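Local coordinates for protein alkaline phosphatase D (Bacillus subtilis, PDB 2YEQ) that hydrolyses phosphate esters, acting as a secreted phosphodiesterase and alkaline phosphatase with iron and calcium in its active site, at residues 313-321 with 361-371; 323-334 with 371-381. All coordinates share one frame; numbering follows the deposited sequence.

Overall arrangement
The two contacts are successive layers of one alpha/beta unit in the PhoD-like phosphatase domain, with centres about 13 Å apart. Along the chain their segments alternate: helix 308-320, strand 325-329, helix 356-368, strand 374-378. Contact 1 pairs the two helices, contact 2 the two parallel strands, which are neighbours in a mixed seven-stranded sheet, and L371 belongs to both. The helices lie on the sheet face that carries N326, L328 and V374: L314 packs on L328, L318 on N326 and I366 on V374. Contact 1 is on the outer side, while contact 2 runs inward and delivers D380 to a calcium of the active site.

Contact 1: residues 313-321 with 361-371; sequences WLFNNLGSS and RVINFIKSKNL. With PE5 (3,6,9,12,15,18,21,24-octaoxahexacosan-1-ol), chain C; EDO (1,2-ethanediol), chain B.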
loop_
_atom_site.group_PDB
_atom_site.type_symbol
_atom_site.label_atom_id
_atom_site.label_comp_id
_atom_site.label_asym_id
_atom_site.label_seq_id
_atom_site.Cartn_x
_atom_site.Cartn_y
_atom_site.Cartn_z
ATOM N N TRP A 313 3.795 -2.586 20.733
ATOM C CA TRP A 313 2.393 -2.459 20.378
ATOM C C TRP A 313 1.955 -3.671 19.556
ATOM O O TRP A 313 0.900 -4.232 19.786
ATOM C CB TRP A 313 2.190 -1.136 19.613
ATOM C CG TRP A 313 0.927 -0.992 18.797
ATOM C CD1 TRP A 313 -0.278 -0.496 19.215
ATOM C CD2 TRP A 313 0.770 -1.308 17.404
ATOM N NE1 TRP A 313 -1.174 -0.501 18.161
ATOM C CE2 TRP A 313 -0.549 -0.985 17.044
ATOM C CE3 TRP A 313 1.627 -1.803 16.425
ATOM C CZ2 TRP A 313 -1.026 -1.147 15.756
ATOM C CZ3 TRP A 313 1.146 -1.964 15.156
ATOM C CH2 TRP A 313 -0.176 -1.648 14.836
ATOM N N LEU A 314 2.775 -4.082 18.608
ATOM C CA LEU A 314 2.450 -5.212 17.769
ATOM C C LEU A 314 2.360 -6.498 18.584
ATOM O O LEU A 314 1.426 -7.288 18.391
ATOM C CB LEU A 314 3.486 -5.385 16.673
ATOM C CG LEU A 314 3.349 -6.594 15.760
ATOM C CD1 LEU A 314 1.979 -6.602 15.026
ATOM C CD2 LEU A 314 4.494 -6.644 14.765
ATOM N N PHE A 315 3.338 -6.722 19.465
ATOM C CA PHE A 315 3.338 -7.910 20.335
ATOM C C PHE A 315 2.095 -7.930 21.237
ATOM O O PHE A 315 1.466 -8.984 21.408
ATOM C CB PHE A 315 4.623 -7.982 21.166
ATOM C CG PHE A 315 5.874 -8.251 20.359
ATOM C CD1 PHE A 315 5.823 -8.505 19.008
ATOM C CD2 PHE A 315 7.113 -8.236 20.980
ATOM C CE1 PHE A 315 6.973 -8.748 18.292
ATOM C CE2 PHE A 315 8.272 -8.493 20.272
ATOM C CZ PHE A 315 8.201 -8.741 18.930
ATOM N N ASN A 316 1.719 -6.781 21.780
ATOM C CA ASN A 316 0.494 -6.679 22.577
ATOM C C ASN A 316 -0.754 -7.082 21.772
ATOM O O ASN A 316 -1.634 -7.764 22.293
ATOM C CB ASN A 316 0.277 -5.265 23.107
ATOM C CG ASN A 316 1.291 -4.850 24.172
ATOM O OD1 ASN A 316 1.399 -3.661 24.507
ATOM N ND2 ASN A 316 2.023 -5.809 24.712
ATOM N N ASN A 317 -0.831 -6.647 20.513
ATOM C CA ASN A 317 -1.959 -6.994 19.634
ATOM C C ASN A 317 -1.957 -8.465 19.254
ATOM O O ASN A 317 -3.018 -9.087 19.204
ATOM C CB ASN A 317 -1.929 -6.183 18.343
ATOM C CG ASN A 317 -2.101 -4.699 18.575
ATOM O OD1 ASN A 317 -2.565 -4.282 19.625
ATOM N ND2 ASN A 317 -1.710 -3.891 17.583
ATOM N N LEU A 318 -0.780 -9.014 18.963
ATOM C CA LEU A 318 -0.674 -10.407 18.563
ATOM C C LEU A 318 -0.948 -11.321 19.759
ATOM O O LEU A 318 -1.557 -12.375 19.616
ATOM C CB LEU A 318 0.700 -10.721 17.971
ATOM C CG LEU A 318 1.036 -10.240 16.559
ATOM C CD1 LEU A 318 2.480 -10.573 16.209
ATOM C CD2 LEU A 318 0.092 -10.814 15.483
ATOM N N GLY A 319 -0.509 -10.914 20.939
ATOM C CA GLY A 319 -0.625 -11.741 22.122
ATOM C C GLY A 319 -2.017 -11.800 22.717
ATOM O O GLY A 319 -2.373 -12.785 23.334
ATOM N N SER A 320 -2.797 -10.741 22.531
ATOM C CA SER A 320 -4.119 -10.629 23.095
ATOM C C SER A 320 -5.255 -10.921 22.081
ATOM O O SER A 320 -6.409 -10.970 22.458
ATOM C CB SER A 320 -4.279 -9.237 23.671
ATOM O OG SER A 320 -4.363 -8.299 22.613
ATOM N N SER A 321 -4.926 -11.118 20.813
ATOM C CA SER A 321 -5.937 -11.369 19.787
ATOM C C SER A 321 -6.584 -12.747 19.952
ATOM O O SER A 321 -5.896 -13.744 20.092
ATOM C CB SER A 321 -5.316 -11.314 18.401
ATOM O OG SER A 321 -6.199 -11.782 17.398
ATOM N N ARG A 361 12.820 -11.344 16.363
ATOM C CA ARG A 361 12.024 -10.958 17.518
ATOM C C ARG A 361 10.531 -11.169 17.249
ATOM O O ARG A 361 9.802 -11.645 18.125
ATOM C CB ARG A 361 12.293 -9.509 17.952
ATOM C CG ARG A 361 13.713 -9.281 18.540
ATOM C CD ARG A 361 13.832 -7.891 19.163
ATOM N NE ARG A 361 13.970 -6.795 18.181
ATOM C CZ ARG A 361 15.076 -6.482 17.500
ATOM N NH1 ARG A 361 16.181 -7.219 17.579
ATOM N NH2 ARG A 361 15.061 -5.428 16.681
ATOM N N VAL A 362 10.086 -10.830 16.040
ATOM C CA VAL A 362 8.689 -11.022 15.689
ATOM C C VAL A 362 8.328 -12.521 15.640
ATOM O O VAL A 362 7.330 -12.943 16.220
ATOM C CB VAL A 362 8.334 -10.341 14.333
ATOM C CG1 VAL A 362 6.882 -10.686 13.911
ATOM C CG2 VAL A 362 8.540 -8.813 14.420
ATOM N N ILE A 363 9.146 -13.314 14.965
ATOM C CA ILE A 363 8.896 -14.739 14.860
ATOM C C ILE A 363 8.957 -15.421 16.231
ATOM O O ILE A 363 8.110 -16.244 16.538
ATOM C CB ILE A 363 9.834 -15.405 13.848
ATOM C CG1 ILE A 363 9.531 -14.870 12.440
ATOM C CG2 ILE A 363 9.643 -16.929 13.872
ATOM C CD1 ILE A 363 10.510 -15.300 11.379
ATOM N N ASN A 364 9.935 -15.061 17.061
ATOM C CA ASN A 364 10.052 -15.626 18.403
ATOM C C ASN A 364 8.840 -15.347 19.237
ATOM O O ASN A 364 8.382 -16.217 19.998
ATOM C CB ASN A 364 11.313 -15.130 19.145
ATOM C CG ASN A 364 12.577 -15.803 18.653
ATOM O OD1 ASN A 364 12.525 -16.764 17.899
ATOM N ND2 ASN A 364 13.732 -15.279 19.069
ATOM N N PHE A 365 8.297 -14.139 19.115
ATOM C CA PHE A 365 7.096 -13.837 19.859
ATOM C C PHE A 365 5.911 -14.695 19.363
ATOM O O PHE A 365 5.128 -15.203 20.173
ATOM C CB PHE A 365 6.734 -12.363 19.779
ATOM C CG PHE A 365 5.586 -12.007 20.642
ATOM C CD1 PHE A 365 5.769 -11.781 21.984
ATOM C CD2 PHE A 365 4.300 -11.991 20.131
ATOM C CE1 PHE A 365 4.692 -11.486 22.801
ATOM C CE2 PHE A 365 3.231 -11.710 20.925
ATOM C CZ PHE A 365 3.412 -11.461 22.271
ATOM N N ILE A 366 5.799 -14.840 18.044
ATOM C CA ILE A 366 4.717 -15.623 17.412
ATOM C C ILE A 366 4.795 -17.109 17.853
ATOM O O ILE A 366 3.780 -17.698 18.234
ATOM C CB ILE A 366 4.799 -15.516 15.883
ATOM C CG1 ILE A 366 4.293 -14.154 15.417
ATOM C CG2 ILE A 366 4.009 -16.627 15.165
ATOM C CD1 ILE A 366 4.652 -13.889 13.942
ATOM N N LYS A 367 6.001 -17.685 17.786
ATOM C CA LYS A 367 6.318 -19.001 18.363
ATOM C C LYS A 367 5.899 -19.112 19.810
ATOM O O LYS A 367 5.261 -20.080 20.184
ATOM C CB LYS A 367 7.818 -19.252 18.337
ATOM C CG LYS A 367 8.353 -19.709 17.034
ATOM C CD LYS A 367 9.869 -19.753 17.071
ATOM C CE LYS A 367 10.385 -20.849 17.986
ATOM N NZ LYS A 367 11.862 -20.874 17.952
ATOM N N SER A 368 6.276 -18.132 20.626
ATOM C CA SER A 368 5.953 -18.150 22.051
ATOM C C SER A 368 4.446 -18.229 22.328
ATOM O O SER A 368 4.033 -18.723 23.370
ATOM C CB SER A 368 6.560 -16.941 22.778
ATOM O OG SER A 368 5.651 -15.833 22.848
ATOM N N LYS A 369 3.622 -17.712 21.419
ATOM C CA LYS A 369 2.172 -17.772 21.606
ATOM C C LYS A 369 1.534 -18.913 20.819
ATOM O O LYS A 369 0.318 -19.050 20.796
ATOM C CB LYS A 369 1.540 -16.444 21.220
ATOM C CG LYS A 369 2.057 -15.287 22.030
ATOM C CD LYS A 369 1.554 -15.361 23.452
ATOM C CE LYS A 369 2.220 -14.339 24.343
ATOM N NZ LYS A 369 1.450 -14.176 25.600
ATOM N N ASN A 370 2.359 -19.711 20.166
ATOM C CA ASN A 370 1.908 -20.869 19.431
ATOM C C ASN A 370 0.930 -20.561 18.294
ATOM O O ASN A 370 0.042 -21.363 18.010
ATOM C CB ASN A 370 1.288 -21.898 20.397
ATOM C CG ASN A 370 1.291 -23.294 19.829
ATOM O OD1 ASN A 370 2.159 -23.652 19.033
ATOM N ND2 ASN A 370 0.301 -24.091 20.216
ATOM N N LEU A 371 1.106 -19.418 17.627
ATOM C CA LEU A 371 0.168 -19.005 16.576
ATOM C C LEU A 371 0.425 -19.764 15.288
ATOM O O LEU A 371 1.571 -20.030 14.904
ATOM C CB LEU A 371 0.255 -17.492 16.321
ATOM C CG LEU A 371 0.018 -16.561 17.503
ATOM C CD1 LEU A 371 0.142 -15.099 17.048
ATOM C CD2 LEU A 371 -1.336 -16.803 18.150
HETATM O O1 PE5 C . -1.467 -14.499 25.950
HETATM C C1 PE5 C . -1.645 -15.870 26.309
HETATM C C2 PE5 C . -0.443 -16.397 27.089
HETATM O O2 PE5 C . 0.361 -17.217 26.234
HETATM C C3 PE5 C . 1.451 -17.857 26.907
HETATM C C4 PE5 C . 2.561 -16.861 27.207
HETATM O O3 PE5 C . 3.806 -17.432 26.825
HETATM C C5 PE5 C . 4.625 -16.659 25.944
HETATM C C6 PE5 C . 5.339 -15.522 26.672
HETATM O O4 PE5 C . 4.909 -14.242 26.189
HETATM C C7 PE5 C . 4.263 -13.448 27.195
HETATM C C8 PE5 C . 4.003 -12.031 26.694
HETATM O O5 PE5 C . 2.605 -11.839 26.481
HETATM C C1 EDO B . -6.561 -7.769 19.094
HETATM O O1 EDO B . -7.782 -8.176 18.443
HETATM C C2 EDO B . -6.841 -6.836 20.267
HETATM O O2 EDO B . -5.655 -6.100 20.584
#
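F315 and F365 form an offset stack, ring planes within 1° of parallel and centroids 4.5 Å apart. The side chains slide past each other in opposite directions: F315 CB sits over the centre of the F365 ring, 3.8 Å from its centroid, and F365 CB likewise over the F315 ring, a pair of CH-pi contacts. F365 CG is anti to the backbone N (chi1 -174°), which carries its ring across to helix 308-320, where F365 CZ comes 3.3 Å from F315 O and the ring edge meets G319 N. Cutting F315 back to an alanine would keep CB over the F365 ring but is likely to lose the stack, leave F365 CB without the ring it lies over and open a gap beside V362, whose CA lies 3.9 Å from F315 CE1. Deeper in, L318 CD1 touches I366 CG1 at 4.1 Å. Over these segments the helix axes cross at -22° and approach to 10.2 Å. A Schellman motif at N370 ends helix 356-368, and L371 CD1 comes 4.1 Å from L318 O. K369 NZ hydrogen-bonds PE5 O5 (2.8 Å) and PE5 O1. Cohesion is therefore aromatic and apolar, while the charges find other partners, R361 pairing with E311.

Contact 2: residues 323-334 with 371-381; sequences AHWNVLAQQIFF and LNNVVVLTGDV. With CA (calcium ion), chain D.
N326 and N373 meet through both backbone and side chain where the parallel strands 325-329 and 374-378 begin. N373 CG lies between its backbone N and carbonyl carbon (chi1 69°), which swings the amide over to the other strand. Followed outward, N373 CB lies 3.4 Å from H324 O; N373 CG lies 3.5 Å from N326 ND2; N373 OD1 accepts from N326 ND2 at 3.0 Å, the donor tilted 28° from the carbonyl plane; and N373 ND2 gives a weak bond to H324 O and also bonds a water shared with A323 O and N326 ND2. The amide planes stand 82° apart, and N326 OD1 turns to S321 OG. Backbone bonds then alternate along the pair, from N326 N to N373 O as far as Q330 N to L377 O. In the loop beyond, Q330 NE2 bonds I332 O (2.8 Å), which lies in the Q330 amide plane. D380 OD1 binds a calcium ion at 2.4 Å with D151, D209 and D210, while D380 OD2 takes a water that F333 N also holds. The pair sits between strands 271-275 and 400-406, with helices 308-320 and 356-368 over the L328 face and W452 against V327 and V375.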
loop_
_atom_site.group_PDB
_atom_site.type_symbol
_atom_site.label_atom_id
_atom_site.label_comp_id
_atom_site.label_asym_id
_atom_site.label_seq_id
_atom_site.Cartn_x
_atom_site.Cartn_y
_atom_site.Cartn_z
ATOM N N ALA A 323 -8.905 -13.439 17.500
ATOM C CA ALA A 323 -9.490 -13.546 16.167
ATOM C C ALA A 323 -9.025 -14.809 15.490
ATOM O O ALA A 323 -8.009 -15.358 15.862
ATOM C CB ALA A 323 -9.128 -12.320 15.312
ATOM N N HIS A 324 -9.769 -15.264 14.481
ATOM C CA HIS A 324 -9.364 -16.423 13.672
ATOM C C HIS A 324 -8.087 -16.211 12.880
ATOM O O HIS A 324 -7.404 -17.185 12.553
ATOM C CB HIS A 324 -10.467 -16.836 12.691
ATOM C CG HIS A 324 -11.663 -17.435 13.364
ATOM N ND1 HIS A 324 -11.630 -18.673 13.966
ATOM C CD2 HIS A 324 -12.910 -16.946 13.573
ATOM C CE1 HIS A 324 -12.811 -18.928 14.507
ATOM N NE2 HIS A 324 -13.602 -17.892 14.291
ATOM N N TRP A 325 -7.778 -14.952 12.544
ATOM C CA TRP A 325 -6.567 -14.619 11.798
ATOM C C TRP A 325 -5.886 -13.364 12.370
ATOM O O TRP A 325 -6.546 -12.456 12.891
ATOM C CB TRP A 325 -6.904 -14.373 10.336
ATOM C CG TRP A 325 -7.505 -15.565 9.643
ATOM C CD1 TRP A 325 -8.830 -15.831 9.472
ATOM C CD2 TRP A 325 -6.803 -16.652 9.071
ATOM N NE1 TRP A 325 -9.000 -17.024 8.803
ATOM C CE2 TRP A 325 -7.766 -17.549 8.543
ATOM C CE3 TRP A 325 -5.449 -16.964 8.944
ATOM C CZ2 TRP A 325 -7.410 -18.730 7.915
ATOM C CZ3 TRP A 325 -5.100 -18.110 8.314
ATOM C CH2 TRP A 325 -6.076 -18.993 7.799
ATOM N N ASN A 326 -4.565 -13.342 12.279
ATOM C CA ASN A 326 -3.750 -12.182 12.696
ATOM C C ASN A 326 -3.010 -11.748 11.462
ATOM O O ASN A 326 -2.350 -12.554 10.822
ATOM C CB ASN A 326 -2.775 -12.592 13.789
ATOM C CG ASN A 326 -3.450 -12.822 15.090
ATOM O OD1 ASN A 326 -4.045 -11.911 15.650
ATOM N ND2 ASN A 326 -3.366 -14.056 15.605
ATOM N N VAL A 327 -3.191 -10.492 11.069
ATOM C CA VAL A 327 -2.704 -10.028 9.766
ATOM C C VAL A 327 -1.711 -8.883 9.986
ATOM O O VAL A 327 -1.960 -8.023 10.825
ATOM C CB VAL A 327 -3.869 -9.559 8.882
ATOM C CG1 VAL A 327 -3.383 -9.135 7.462
ATOM C CG2 VAL A 327 -4.939 -10.690 8.774
ATOM N N LEU A 328 -0.586 -8.953 9.282
ATOM C CA LEU A 328 0.379 -7.859 9.193
ATOM C C LEU A 328 0.260 -7.218 7.809
ATOM O O LEU A 328 0.688 -7.769 6.822
ATOM C CB LEU A 328 1.813 -8.364 9.405
ATOM C CG LEU A 328 2.191 -9.091 10.697
ATOM C CD1 LEU A 328 3.751 -9.152 10.830
ATOM C CD2 LEU A 328 1.518 -8.454 11.861
ATOM N N ALA A 329 -0.376 -6.068 7.748
ATOM C CA ALA A 329 -0.505 -5.336 6.492
ATOM C C ALA A 329 0.676 -4.379 6.461
ATOM O O ALA A 329 0.684 -3.404 7.205
ATOM C CB ALA A 329 -1.793 -4.561 6.482
ATOM N N GLN A 330 1.640 -4.647 5.599
ATOM C CA GLN A 330 2.904 -3.917 5.645
ATOM C C GLN A 330 3.554 -3.835 4.282
ATOM O O GLN A 330 2.926 -4.183 3.272
ATOM C CB GLN A 330 3.821 -4.515 6.732
ATOM C CG GLN A 330 4.194 -5.973 6.524
ATOM C CD GLN A 330 5.434 -6.130 5.701
ATOM O OE1 GLN A 330 6.470 -5.499 5.980
ATOM N NE2 GLN A 330 5.336 -6.916 4.643
ATOM N N GLN A 331 4.806 -3.354 4.229
ATOM C CA GLN A 331 5.372 -2.832 2.999
ATOM C C GLN A 331 6.257 -3.739 2.210
ATOM O O GLN A 331 6.228 -3.721 0.967
ATOM C CB GLN A 331 6.202 -1.565 3.329
ATOM C CG GLN A 331 5.405 -0.384 3.845
ATOM C CD GLN A 331 4.879 -0.525 5.259
ATOM O OE1 GLN A 331 5.421 -1.270 6.093
ATOM N NE2 GLN A 331 3.812 0.235 5.556
ATOM N N ILE A 332 7.113 -4.486 2.911
ATOM C CA ILE A 332 8.290 -5.069 2.292
ATOM C C ILE A 332 8.407 -6.597 2.494
ATOM O O ILE A 332 7.793 -7.188 3.375
ATOM C CB ILE A 332 9.579 -4.360 2.824
ATOM C CG1 ILE A 332 9.544 -4.255 4.340
ATOM C CG2 ILE A 332 9.768 -2.946 2.166
ATOM C CD1 ILE A 332 10.924 -3.992 4.990
ATOM N N PHE A 333 9.206 -7.212 1.648
ATOM C CA PHE A 333 9.334 -8.675 1.601
ATOM C C PHE A 333 9.755 -9.259 2.957
ATOM O O PHE A 333 10.830 -8.953 3.481
ATOM C CB PHE A 333 10.297 -9.044 0.501
ATOM C CG PHE A 333 10.065 -10.406 -0.113
ATOM C CD1 PHE A 333 10.405 -11.564 0.566
ATOM C CD2 PHE A 333 9.568 -10.519 -1.399
ATOM C CE1 PHE A 333 10.211 -12.837 -0.028
ATOM C CE2 PHE A 333 9.400 -11.771 -1.997
ATOM C CZ PHE A 333 9.712 -12.922 -1.296
ATOM N N PHE A 334 8.887 -10.109 3.520
ATOM C CA PHE A 334 9.063 -10.637 4.867
ATOM C C PHE A 334 9.799 -11.992 4.909
ATOM O O PHE A 334 10.621 -12.233 5.814
ATOM C CB PHE A 334 7.706 -10.787 5.535
ATOM C CG PHE A 334 7.764 -11.216 6.964
ATOM C CD1 PHE A 334 7.953 -10.290 7.975
ATOM C CD2 PHE A 334 7.590 -12.556 7.315
ATOM C CE1 PHE A 334 8.003 -10.688 9.310
ATOM C CE2 PHE A 334 7.643 -12.956 8.644
ATOM C CZ PHE A 334 7.840 -12.037 9.638
ATOM N N LEU A 371 1.106 -19.418 17.627
ATOM C CA LEU A 371 0.168 -19.005 16.576
ATOM C C LEU A 371 0.425 -19.764 15.288
ATOM O O LEU A 371 1.571 -20.030 14.904
ATOM C CB LEU A 371 0.255 -17.492 16.321
ATOM C CG LEU A 371 0.018 -16.561 17.503
ATOM C CD1 LEU A 371 0.142 -15.099 17.048
ATOM C CD2 LEU A 371 -1.336 -16.803 18.150
ATOM N N ASN A 372 -0.637 -20.114 14.575
ATOM C CA ASN A 372 -0.452 -20.596 13.199
ATOM C C ASN A 372 -1.406 -19.933 12.201
ATOM O O ASN A 372 -1.608 -20.409 11.068
ATOM C CB ASN A 372 -0.559 -22.103 13.147
ATOM C CG ASN A 372 -1.987 -22.589 13.245
ATOM O OD1 ASN A 372 -2.881 -21.887 13.739
ATOM N ND2 ASN A 372 -2.214 -23.800 12.767
ATOM N N ASN A 373 -1.899 -18.775 12.606
ATOM C CA ASN A 373 -2.892 -18.009 11.846
ATOM C C ASN A 373 -2.424 -16.592 11.390
ATOM O O ASN A 373 -3.226 -15.636 11.334
ATOM C CB ASN A 373 -4.135 -17.907 12.704
ATOM C CG ASN A 373 -3.943 -17.037 13.900
ATOM O OD1 ASN A 373 -2.816 -16.660 14.257
ATOM N ND2 ASN A 373 -5.030 -16.714 14.545
ATOM N N VAL A 374 -1.140 -16.479 11.061
ATOM C CA VAL A 374 -0.515 -15.192 10.766
ATOM C C VAL A 374 -0.382 -15.052 9.274
ATOM O O VAL A 374 0.242 -15.877 8.610
ATOM C CB VAL A 374 0.898 -15.061 11.401
ATOM C CG1 VAL A 374 1.571 -13.702 10.972
ATOM C CG2 VAL A 374 0.807 -15.188 12.924
ATOM N N VAL A 375 -0.965 -13.994 8.731
ATOM C CA VAL A 375 -0.818 -13.726 7.327
ATOM C C VAL A 375 -0.144 -12.366 7.151
ATOM O O VAL A 375 -0.514 -11.410 7.812
ATOM C CB VAL A 375 -2.197 -13.728 6.623
ATOM C CG1 VAL A 375 -2.068 -13.231 5.191
ATOM C CG2 VAL A 375 -2.834 -15.171 6.699
ATOM N N VAL A 376 0.802 -12.306 6.238
ATOM C CA VAL A 376 1.547 -11.078 5.945
ATOM C C VAL A 376 1.227 -10.666 4.534
ATOM O O VAL A 376 1.354 -11.464 3.627
ATOM C CB VAL A 376 3.077 -11.300 6.098
ATOM C CG1 VAL A 376 3.848 -9.984 5.821
ATOM C CG2 VAL A 376 3.386 -11.809 7.516
ATOM N N LEU A 377 0.794 -9.412 4.378
ATOM C CA LEU A 377 0.579 -8.772 3.094
ATOM C C LEU A 377 1.700 -7.771 2.827
ATOM O O LEU A 377 2.074 -7.004 3.722
ATOM C CB LEU A 377 -0.759 -8.013 3.117
ATOM C CG LEU A 377 -1.974 -8.668 3.785
ATOM C CD1 LEU A 377 -3.174 -7.716 3.711
ATOM C CD2 LEU A 377 -2.276 -10.020 3.152
ATOM N N THR A 378 2.164 -7.744 1.594
ATOM C CA THR A 378 3.379 -7.055 1.194
ATOM C C THR A 378 3.261 -6.429 -0.197
ATOM O O THR A 378 2.549 -6.943 -1.041
ATOM C CB THR A 378 4.520 -8.079 1.119
ATOM O OG1 THR A 378 4.625 -8.732 2.369
ATOM C CG2 THR A 378 5.813 -7.447 0.720
ATOM N N GLY A 379 3.980 -5.327 -0.440
ATOM C CA GLY A 379 4.134 -4.793 -1.776
ATOM C C GLY A 379 5.603 -4.651 -2.121
ATOM O O GLY A 379 6.370 -5.592 -1.975
ATOM N N ASP A 380 5.967 -3.478 -2.638
ATOM C CA ASP A 380 7.365 -3.014 -2.846
ATOM C C ASP A 380 8.134 -3.627 -3.992
ATOM O O ASP A 380 8.848 -2.915 -4.707
ATOM C CB ASP A 380 8.189 -3.066 -1.540
ATOM C CG ASP A 380 9.599 -2.450 -1.710
ATOM O OD1 ASP A 380 9.713 -1.202 -1.900
ATOM O OD2 ASP A 380 10.569 -3.250 -1.692
ATOM N N VAL A 381 7.963 -4.926 -4.221
ATOM C CA VAL A 381 8.857 -5.659 -5.112
ATOM C C VAL A 381 8.389 -5.764 -6.546
ATOM O O VAL A 381 9.095 -6.299 -7.384
ATOM C CB VAL A 381 9.257 -7.063 -4.515
ATOM C CG1 VAL A 381 9.789 -6.892 -3.069
ATOM C CG2 VAL A 381 8.095 -8.075 -4.600
HETATM CA CA CA D . 8.688 0.893 -2.260
HETATM O O HOH W 1 -5.601 -15.241 17.219
HETATM O O HOH W 2 10.706 -5.588 -0.258
HETATM O O HOH W 3 6.280 0.004 -2.121
#